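Local coordinates for protein Ara h 8 allergen isoform (Arachis hypogaea, PDB 6V8M) that probably binds small hydrophobic ligands, perhaps including abscisic acid, as a pathogenesis-related PR-10 protein of the Bet v 1 family, and is a peanut allergen, at residues H69-I74 against Y79-T84; I41-G46 against T52-T57. All coordinates share one frame; numbering follows the deposited sequence.

Contact 1: H69-I74 against Y79-T84. With 2AN (8-anilino-1-naphthalene sulfonate), chain E.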
loop_
_atom_site.group_PDB
_atom_site.type_symbol
_atom_site.label_atom_id
_atom_site.label_comp_id
_atom_site.label_asym_id
_atom_site.label_seq_id
_atom_site.Cartn_x
_atom_site.Cartn_y
_atom_site.Cartn_z
ATOM N N HIS A 69 -4.571 -4.553 7.290
ATOM C CA HIS A 69 -3.635 -5.000 6.237
ATOM C C HIS A 69 -3.082 -6.361 6.624
ATOM O O HIS A 69 -2.768 -6.550 7.800
ATOM C CB HIS A 69 -2.426 -4.072 6.116
ATOM C CG HIS A 69 -2.661 -2.763 5.491
ATOM N ND1 HIS A 69 -1.665 -2.112 4.803
ATOM C CD2 HIS A 69 -3.730 -1.932 5.530
ATOM C CE1 HIS A 69 -2.115 -0.929 4.433
ATOM N NE2 HIS A 69 -3.379 -0.811 4.841
ATOM N N LYS A 70 -2.885 -7.247 5.660
ATOM C CA LYS A 70 -2.138 -8.495 5.908
ATOM C C LYS A 70 -0.955 -8.579 4.937
ATOM O O LYS A 70 -1.158 -8.362 3.745
ATOM C CB LYS A 70 -3.061 -9.691 5.716
ATOM C CG LYS A 70 -2.427 -11.041 6.015
ATOM C CD LYS A 70 -3.243 -12.172 5.463
ATOM C CE LYS A 70 -2.820 -13.539 5.953
ATOM N NZ LYS A 70 -3.418 -14.601 5.103
ATOM N N ILE A 71 0.231 -8.896 5.430
ATOM C CA ILE A 71 1.418 -9.144 4.568
ATOM C C ILE A 71 1.262 -10.522 3.930
ATOM O O ILE A 71 1.220 -11.545 4.658
ATOM C CB ILE A 71 2.750 -9.038 5.339
ATOM C CG1 ILE A 71 2.850 -7.692 6.041
ATOM C CG2 ILE A 71 3.915 -9.267 4.393
ATOM C CD1 ILE A 71 4.165 -7.441 6.730
ATOM N N ASP A 72 1.215 -10.556 2.604
ATOM C CA ASP A 72 1.145 -11.830 1.841
ATOM C C ASP A 72 2.562 -12.315 1.503
ATOM O O ASP A 72 2.845 -13.549 1.622
ATOM C CB ASP A 72 0.269 -11.680 0.594
ATOM C CG ASP A 72 -1.155 -11.223 0.879
ATOM O OD1 ASP A 72 -1.823 -11.857 1.728
ATOM O OD2 ASP A 72 -1.600 -10.256 0.238
ATOM N N ALA A 73 3.463 -11.414 1.152
ATOM C CA ALA A 73 4.860 -11.775 0.849
ATOM C C ALA A 73 5.738 -10.563 1.078
ATOM O O ALA A 73 5.287 -9.436 0.806
ATOM C CB ALA A 73 5.000 -12.293 -0.572
ATOM N N ILE A 74 6.953 -10.793 1.557
ATOM C CA ILE A 74 7.928 -9.688 1.709
ATOM C C ILE A 74 9.331 -10.263 1.528
ATOM O O ILE A 74 9.626 -11.311 2.140
ATOM C CB ILE A 74 7.736 -8.947 3.043
ATOM C CG1 ILE A 74 8.716 -7.782 3.162
ATOM C CG2 ILE A 74 7.823 -9.879 4.251
ATOM C CD1 ILE A 74 8.428 -6.880 4.348
ATOM N N TYR A 79 13.005 -6.927 -3.597
ATOM C CA TYR A 79 12.236 -5.666 -3.467
ATOM C C TYR A 79 10.738 -5.945 -3.632
ATOM O O TYR A 79 10.010 -5.180 -4.252
ATOM C CB TYR A 79 12.696 -4.642 -4.496
ATOM C CG TYR A 79 14.181 -4.446 -4.573
ATOM C CD1 TYR A 79 14.924 -4.047 -3.488
ATOM C CD2 TYR A 79 14.850 -4.665 -5.763
ATOM C CE1 TYR A 79 16.298 -3.867 -3.581
ATOM C CE2 TYR A 79 16.215 -4.470 -5.878
ATOM C CZ TYR A 79 16.944 -4.049 -4.790
ATOM O OH TYR A 79 18.297 -3.870 -4.941
ATOM N N THR A 80 10.293 -7.055 -3.064
ATOM C CA THR A 80 8.922 -7.591 -3.168
ATOM C C THR A 80 8.126 -7.254 -1.910
ATOM O O THR A 80 8.562 -7.566 -0.819
ATOM C CB THR A 80 8.919 -9.101 -3.423
ATOM O OG1 THR A 80 9.373 -9.231 -4.773
ATOM C CG2 THR A 80 7.537 -9.706 -3.284
ATOM N N TYR A 81 6.920 -6.729 -2.110
ATOM C CA TYR A 81 5.961 -6.503 -1.005
ATOM C C TYR A 81 4.550 -6.698 -1.544
ATOM O O TYR A 81 4.099 -5.889 -2.340
ATOM C CB TYR A 81 6.162 -5.135 -0.357
ATOM C CG TYR A 81 5.298 -4.944 0.869
ATOM C CD1 TYR A 81 5.353 -5.833 1.920
ATOM C CD2 TYR A 81 4.490 -3.833 1.014
ATOM C CE1 TYR A 81 4.558 -5.684 3.052
ATOM C CE2 TYR A 81 3.660 -3.687 2.127
ATOM C CZ TYR A 81 3.690 -4.615 3.153
ATOM O OH TYR A 81 2.898 -4.443 4.267
ATOM N N ASP A 82 3.903 -7.754 -1.065
ATOM C CA ASP A 82 2.526 -8.125 -1.450
ATOM C C ASP A 82 1.698 -8.075 -0.178
ATOM O O ASP A 82 2.141 -8.656 0.819
ATOM C CB ASP A 82 2.476 -9.504 -2.116
ATOM C CG ASP A 82 3.344 -9.657 -3.362
ATOM O OD1 ASP A 82 3.836 -8.626 -3.914
ATOM O OD2 ASP A 82 3.584 -10.851 -3.746
ATOM N N TYR A 83 0.548 -7.419 -0.226
ATOM C CA TYR A 83 -0.295 -7.176 0.968
ATOM C C TYR A 83 -1.736 -7.075 0.524
ATOM O O TYR A 83 -2.038 -6.693 -0.644
ATOM C CB TYR A 83 0.153 -5.925 1.725
ATOM C CG TYR A 83 0.152 -4.680 0.873
ATOM C CD1 TYR A 83 1.224 -4.375 0.061
ATOM C CD2 TYR A 83 -0.863 -3.755 0.975
ATOM C CE1 TYR A 83 1.239 -3.216 -0.708
ATOM C CE2 TYR A 83 -0.856 -2.589 0.224
ATOM C CZ TYR A 83 0.195 -2.319 -0.632
ATOM O OH TYR A 83 0.252 -1.167 -1.388
ATOM N N THR A 84 -2.619 -7.317 1.477
ATOM C CA THR A 84 -4.068 -7.282 1.238
ATOM C C THR A 84 -4.685 -6.307 2.226
ATOM O O THR A 84 -4.365 -6.422 3.429
ATOM C CB THR A 84 -4.700 -8.663 1.307
ATOM O OG1 THR A 84 -4.184 -9.475 0.265
ATOM C CG2 THR A 84 -6.189 -8.594 1.134
HETATM C C1 2AN E . -7.026 2.704 3.026
HETATM C C2 2AN E . -8.316 2.594 2.584
HETATM C C3 2AN E . -8.607 2.256 1.261
HETATM C C4 2AN E . -7.597 2.142 0.369
HETATM C C5 2AN E . -6.245 2.249 0.766
HETATM C C6 2AN E . -5.217 2.079 -0.187
HETATM C C7 2AN E . -3.930 2.181 0.150
HETATM C C8 2AN E . -3.559 2.401 1.482
HETATM N N 2AN E . -6.757 3.140 4.332
HETATM S S 2AN E . -3.862 2.679 4.087
HETATM C C9 2AN E . -4.506 2.623 2.441
HETATM C C10 2AN E . -5.911 2.537 2.124
HETATM C C11 2AN E . -7.650 3.719 5.259
HETATM C C12 2AN E . -7.339 3.538 6.602
HETATM C C13 2AN E . -8.192 4.019 7.581
HETATM C C14 2AN E . -9.339 4.695 7.238
HETATM C C15 2AN E . -9.652 4.886 5.911
HETATM C C16 2AN E . -8.814 4.402 4.919
HETATM O O1 2AN E . -4.649 1.753 4.847
HETATM O O2 2AN E . -2.459 2.391 4.031
HETATM O O3 2AN E . -4.082 4.083 4.678
HETATM O O HOH W 1 0.848 -2.815 4.420
#

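Contact 2: I41-G46 against T52-T57. With 2AN (8-anilino-1-naphthalene sulfonate), chain G; 2AN (8-anilino-1-naphthalene sulfonate), chain E; 2AN (8-anilino-1-naphthalene sulfonate), chain H.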
loop_
_atom_site.group_PDB
_atom_site.type_symbol
_atom_site.label_atom_id
_atom_site.label_comp_id
_atom_site.label_asym_id
_atom_site.label_seq_id
_atom_site.Cartn_x
_atom_site.Cartn_y
_atom_site.Cartn_z
ATOM N N ILE A 41 -0.230 3.097 12.550
ATOM C CA ILE A 41 -0.121 1.738 11.967
ATOM C C ILE A 41 0.352 0.839 13.099
ATOM O O ILE A 41 1.437 1.054 13.641
ATOM C CB ILE A 41 0.769 1.704 10.725
ATOM C CG1 ILE A 41 0.224 2.642 9.638
ATOM C CG2 ILE A 41 0.933 0.260 10.270
ATOM C CD1 ILE A 41 1.019 2.676 8.335
ATOM N N GLU A 42 -0.522 -0.053 13.532
ATOM C CA GLU A 42 -0.292 -0.924 14.703
ATOM C C GLU A 42 -0.228 -2.360 14.224
ATOM O O GLU A 42 -1.085 -2.739 13.413
ATOM C CB GLU A 42 -1.450 -0.791 15.679
ATOM C CG GLU A 42 -1.625 0.605 16.241
ATOM C CD GLU A 42 -2.824 0.748 17.167
ATOM O OE1 GLU A 42 -3.993 0.819 16.660
ATOM O OE2 GLU A 42 -2.595 0.742 18.401
ATOM N N ILE A 43 0.761 -3.119 14.685
ATOM C CA ILE A 43 0.866 -4.571 14.367
ATOM C C ILE A 43 -0.089 -5.308 15.308
ATOM O O ILE A 43 0.155 -5.275 16.508
ATOM C CB ILE A 43 2.313 -5.084 14.522
ATOM C CG1 ILE A 43 3.323 -4.235 13.743
ATOM C CG2 ILE A 43 2.407 -6.557 14.157
ATOM C CD1 ILE A 43 3.005 -4.098 12.265
ATOM N N VAL A 44 -1.123 -5.947 14.762
ATOM C CA VAL A 44 -2.140 -6.740 15.515
ATOM C C VAL A 44 -1.568 -8.136 15.790
ATOM O O VAL A 44 -1.707 -8.652 16.929
ATOM C CB VAL A 44 -3.451 -6.861 14.715
ATOM C CG1 VAL A 44 -4.455 -7.720 15.487
ATOM C CG2 VAL A 44 -4.048 -5.499 14.405
ATOM N N GLU A 45 -0.932 -8.732 14.791
ATOM C CA GLU A 45 -0.296 -10.063 14.899
ATOM C C GLU A 45 0.990 -10.082 14.076
ATOM O O GLU A 45 1.005 -9.491 12.974
ATOM C CB GLU A 45 -1.211 -11.174 14.385
ATOM C CG GLU A 45 -2.543 -11.272 15.115
ATOM C CD GLU A 45 -2.506 -11.557 16.615
ATOM O OE1 GLU A 45 -1.508 -12.176 17.107
ATOM O OE2 GLU A 45 -3.493 -11.161 17.316
ATOM N N GLY A 46 2.015 -10.735 14.604
ATOM C CA GLY A 46 3.234 -11.073 13.853
ATOM C C GLY A 46 4.363 -10.087 14.086
ATOM O O GLY A 46 4.232 -9.219 14.971
ATOM N N THR A 52 1.732 -11.223 8.891
ATOM C CA THR A 52 1.627 -10.056 9.808
ATOM C C THR A 52 0.324 -9.320 9.490
ATOM O O THR A 52 0.016 -9.103 8.283
ATOM C CB THR A 52 2.835 -9.122 9.708
ATOM O OG1 THR A 52 3.983 -9.852 10.145
ATOM C CG2 THR A 52 2.645 -7.850 10.513
ATOM N N VAL A 53 -0.440 -8.988 10.521
ATOM C CA VAL A 53 -1.697 -8.206 10.383
ATOM C C VAL A 53 -1.495 -6.858 11.049
ATOM O O VAL A 53 -1.041 -6.828 12.203
ATOM C CB VAL A 53 -2.906 -8.963 10.962
ATOM C CG1 VAL A 53 -4.181 -8.132 10.852
ATOM C CG2 VAL A 53 -3.057 -10.291 10.233
ATOM N N LYS A 54 -1.857 -5.801 10.338
ATOM C CA LYS A 54 -1.737 -4.425 10.847
ATOM C C LYS A 54 -3.104 -3.762 10.867
ATOM O O LYS A 54 -3.949 -3.999 9.979
ATOM C CB LYS A 54 -0.827 -3.548 9.983
ATOM C CG LYS A 54 0.418 -4.234 9.446
ATOM C CD LYS A 54 1.234 -3.320 8.562
ATOM C CE LYS A 54 2.386 -4.022 7.886
ATOM N NZ LYS A 54 3.084 -3.113 6.939
ATOM N N LYS A 55 -3.258 -2.867 11.812
ATOM C CA LYS A 55 -4.451 -2.005 11.883
ATOM C C LYS A 55 -3.998 -0.599 11.501
ATOM O O LYS A 55 -3.119 -0.042 12.193
ATOM C CB LYS A 55 -5.047 -2.044 13.277
ATOM C CG LYS A 55 -6.349 -1.284 13.426
ATOM C CD LYS A 55 -6.808 -1.248 14.871
ATOM C CE LYS A 55 -8.167 -0.597 14.965
ATOM N NZ LYS A 55 -8.443 -0.066 16.320
ATOM N N VAL A 56 -4.610 -0.039 10.474
ATOM C CA VAL A 56 -4.272 1.333 10.037
ATOM C C VAL A 56 -5.431 2.245 10.406
ATOM O O VAL A 56 -6.522 2.036 9.905
ATOM C CB VAL A 56 -3.955 1.448 8.541
ATOM C CG1 VAL A 56 -3.676 2.903 8.233
ATOM C CG2 VAL A 56 -2.832 0.539 8.067
ATOM N N THR A 57 -5.176 3.226 11.254
ATOM C CA THR A 57 -6.196 4.188 11.734
ATOM C C THR A 57 -5.966 5.546 11.063
ATOM O O THR A 57 -4.846 6.048 11.106
ATOM C CB THR A 57 -6.193 4.304 13.266
ATOM O OG1 THR A 57 -6.491 3.002 13.786
ATOM C CG2 THR A 57 -7.233 5.285 13.749
HETATM C C1 2AN G . -7.651 -4.125 17.109
HETATM C C2 2AN G . -7.260 -5.097 16.244
HETATM C C3 2AN G . -8.089 -5.518 15.193
HETATM C C4 2AN G . -9.326 -4.981 15.041
HETATM C C5 2AN G . -9.792 -3.976 15.922
HETATM C C6 2AN G . -11.078 -3.412 15.764
HETATM C C7 2AN G . -11.533 -2.455 16.604
HETATM C C8 2AN G . -10.721 -1.979 17.648
HETATM N N 2AN G . -6.824 -3.711 18.174
HETATM S S 2AN G . -8.528 -1.809 19.166
HETATM C C9 2AN G . -9.472 -2.501 17.849
HETATM C C10 2AN G . -8.952 -3.525 16.983
HETATM C C11 2AN G . -5.423 -3.701 18.274
HETATM C C12 2AN G . -4.760 -4.789 18.827
HETATM C C13 2AN G . -3.379 -4.773 18.948
HETATM C C14 2AN G . -2.655 -3.676 18.540
HETATM C C15 2AN G . -3.309 -2.589 18.007
HETATM C C16 2AN G . -4.688 -2.590 17.878
HETATM O O1 2AN G . -9.358 -0.593 19.704
HETATM O O2 2AN G . -7.331 -1.255 18.614
HETATM O O3 2AN G . -8.423 -2.775 20.217
HETATM C C1 2AN E . -7.026 2.704 3.026
HETATM C C2 2AN E . -8.316 2.594 2.584
HETATM C C3 2AN E . -8.607 2.256 1.261
HETATM C C4 2AN E . -7.597 2.142 0.369
HETATM C C5 2AN E . -6.245 2.249 0.766
HETATM C C6 2AN E . -5.217 2.079 -0.187
HETATM C C7 2AN E . -3.930 2.181 0.150
HETATM C C8 2AN E . -3.559 2.401 1.482
HETATM N N 2AN E . -6.757 3.140 4.332
HETATM S S 2AN E . -3.862 2.679 4.087
HETATM C C9 2AN E . -4.506 2.623 2.441
HETATM C C10 2AN E . -5.911 2.537 2.124
HETATM C C11 2AN E . -7.650 3.719 5.259
HETATM C C12 2AN E . -7.339 3.538 6.602
HETATM C C13 2AN E . -8.192 4.019 7.581
HETATM C C14 2AN E . -9.339 4.695 7.238
HETATM C C15 2AN E . -9.652 4.886 5.911
HETATM C C16 2AN E . -8.814 4.402 4.919
HETATM O O1 2AN E . -4.649 1.753 4.847
HETATM O O2 2AN E . -2.459 2.391 4.031
HETATM O O3 2AN E . -4.082 4.083 4.678
HETATM C C1 2AN H . -10.143 -6.733 18.457
HETATM C C2 2AN H . -10.907 -6.702 17.332
HETATM C C3 2AN H . -10.511 -7.366 16.160
HETATM C C4 2AN H . -9.335 -8.041 16.123
HETATM C C5 2AN H . -8.494 -8.099 17.261
HETATM C C6 2AN H . -7.268 -8.804 17.219
HETATM C C7 2AN H . -6.454 -8.862 18.297
HETATM C C8 2AN H . -6.818 -8.229 19.497
HETATM N N 2AN H . -10.537 -6.043 19.631
HETATM S S 2AN H . -8.359 -6.792 21.147
HETATM C C9 2AN H . -7.993 -7.531 19.588
HETATM C C10 2AN H . -8.887 -7.438 18.463
HETATM C C11 2AN H . -11.778 -5.496 20.008
HETATM C C12 2AN H . -12.885 -6.301 20.248
HETATM C C13 2AN H . -14.086 -5.734 20.650
HETATM C C14 2AN H . -14.192 -4.371 20.827
HETATM C C15 2AN H . -13.095 -3.569 20.603
HETATM C C16 2AN H . -11.888 -4.123 20.202
HETATM O O1 2AN H . -8.470 -5.252 20.882
HETATM O O2 2AN H . -9.641 -7.267 21.578
HETATM O O3 2AN H . -7.241 -6.987 22.017
HETATM O O HOH W 2 -4.058 1.749 14.143
#

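Contact 1: H69-I74 against Y79-T84
A classic beta bulge sets Asp72 and Ala73 against Asp82 alone in the antiparallel hairpin of strands 64-75 and 80-86 of this Bet v 1 fold. Asp82 O accepts both amides from one face of its carbonyl plane, with Asp72 N at 2.8 Å and Ala73 N at 3.1 Å. Beyond the bulge the pairing shifts by one residue, from Ile71 opposite Tyr83 to Ala73 opposite Asp82.

The irregularity also turns the Asp72 side chain toward the partner strand. With its CG beside the backbone N (chi1 -57°), the carboxylate reaches along to Thr84, and OD2 receives the hydroxyl OG1 at 2.7 Å through its syn lone pair. That same OG1 is bonded to Ser99 OG of the next strand, so one hydroxyl connects three strands.

Tyr81 and Ile71 share the other face of the sheet. The isoleucine crosses the phenol at about a right angle, Ile71 CG2 lying 3.9 Å from Tyr81 CE1, while Ile74 CD1 packs against CD1 of the same ring. Val24 of helix 16-25 also touches Tyr81. Tyr81 OH bonds to Lys54 NZ and to an in-plane water at the phenol edge; this water also bonds to His69 ND1.

The rings of His69 and Tyr83 run nearly parallel, planes at 11°, but are displaced, centroids 6.0 Å apart, with little overlap; Tyr83 stacks instead on Phe100. Both residues line pockets for 8-anilino-1-naphthalene sulfonate, Tyr83 touching a different bound molecule. With ND1 held by the water, the other ring nitrogen, His69 NE2, donates to O1 of the chain E sulfonate at 2.9 Å.

Contact 2: I41-G46 against T52-T57
Glu42 and Lys55, a hydrogen-bonded pair on neighbouring strands, meet two flat parts of one ligand, the chain G 8-anilino-1-naphthalene sulfonate. The C15-C16 edge of its anilino ring meets a face of the Glu42 carboxylate, with C15 3.5 Å from Glu42 CD. Across one face of its naphthalene runs Lys55, whose CG is anti to the backbone N (chi1 -175°) and whose chain stays extended, so that Lys55 CE lies 3.6 Å from C10. At the end of this run Lys55 NZ donates to sulfonate O2 at 2.8 Å. Lys55 also makes a cation-pi contact with Tyr66 of strand 64-75. The naphthalene of a second ligand, chain H, covers the opposite face.

Val44 meets both molecules, one branch for each: Val44 CG2 is 3.7 Å from C2 of chain G, and Val44 CG1 is 3.5 Å from C6 of chain H. Val44 lies in a classic beta bulge, its amide and that of Glu45 both bonding to Val53 O, the first at 2.7 Å. A water joins Glu42 OE1, Lys55 O and Thr57 OG1.

On the reverse face Ile41 and Val56 lie side by side, and Ile43 CD1 rests 3.8 Å from Lys54 CG. Val56 CG1 also approaches the sulfonate of the chain E ligand.

In the fold this hairpin is an edge of the sheet, strand 38-45 being outermost. Ile41 and Ile43 face helix 27-34, whose Asp28 forms a salt bridge with Lys54 NZ, while Thr52, Lys54 and Val56 bond through their backbones to strand 64-75.

In the fold
Two successive hairpins form one continuous piece of the seven-stranded antiparallel sheet characteristic of Bet v 1 proteins, which curves around the long C-terminal helix 129-152. Contact 2 closes before contact 1 opens, and their centres lie 13 Å apart. Strands 53-59 and 64-75 are neighbours, probably hydrogen-bonded from His69 O to Lys54 N and from Ile71 N to Thr52 O, so the order runs 38-45, 53-59, 64-75, 80-86 from the edge inward. The two contacts meet at the chain E ligand, where His69 NE2 packs on Val56 CG2; the chain G and H ligands occupy the other face of the edge hairpin. Whether both faces matter for natural ligands is not established.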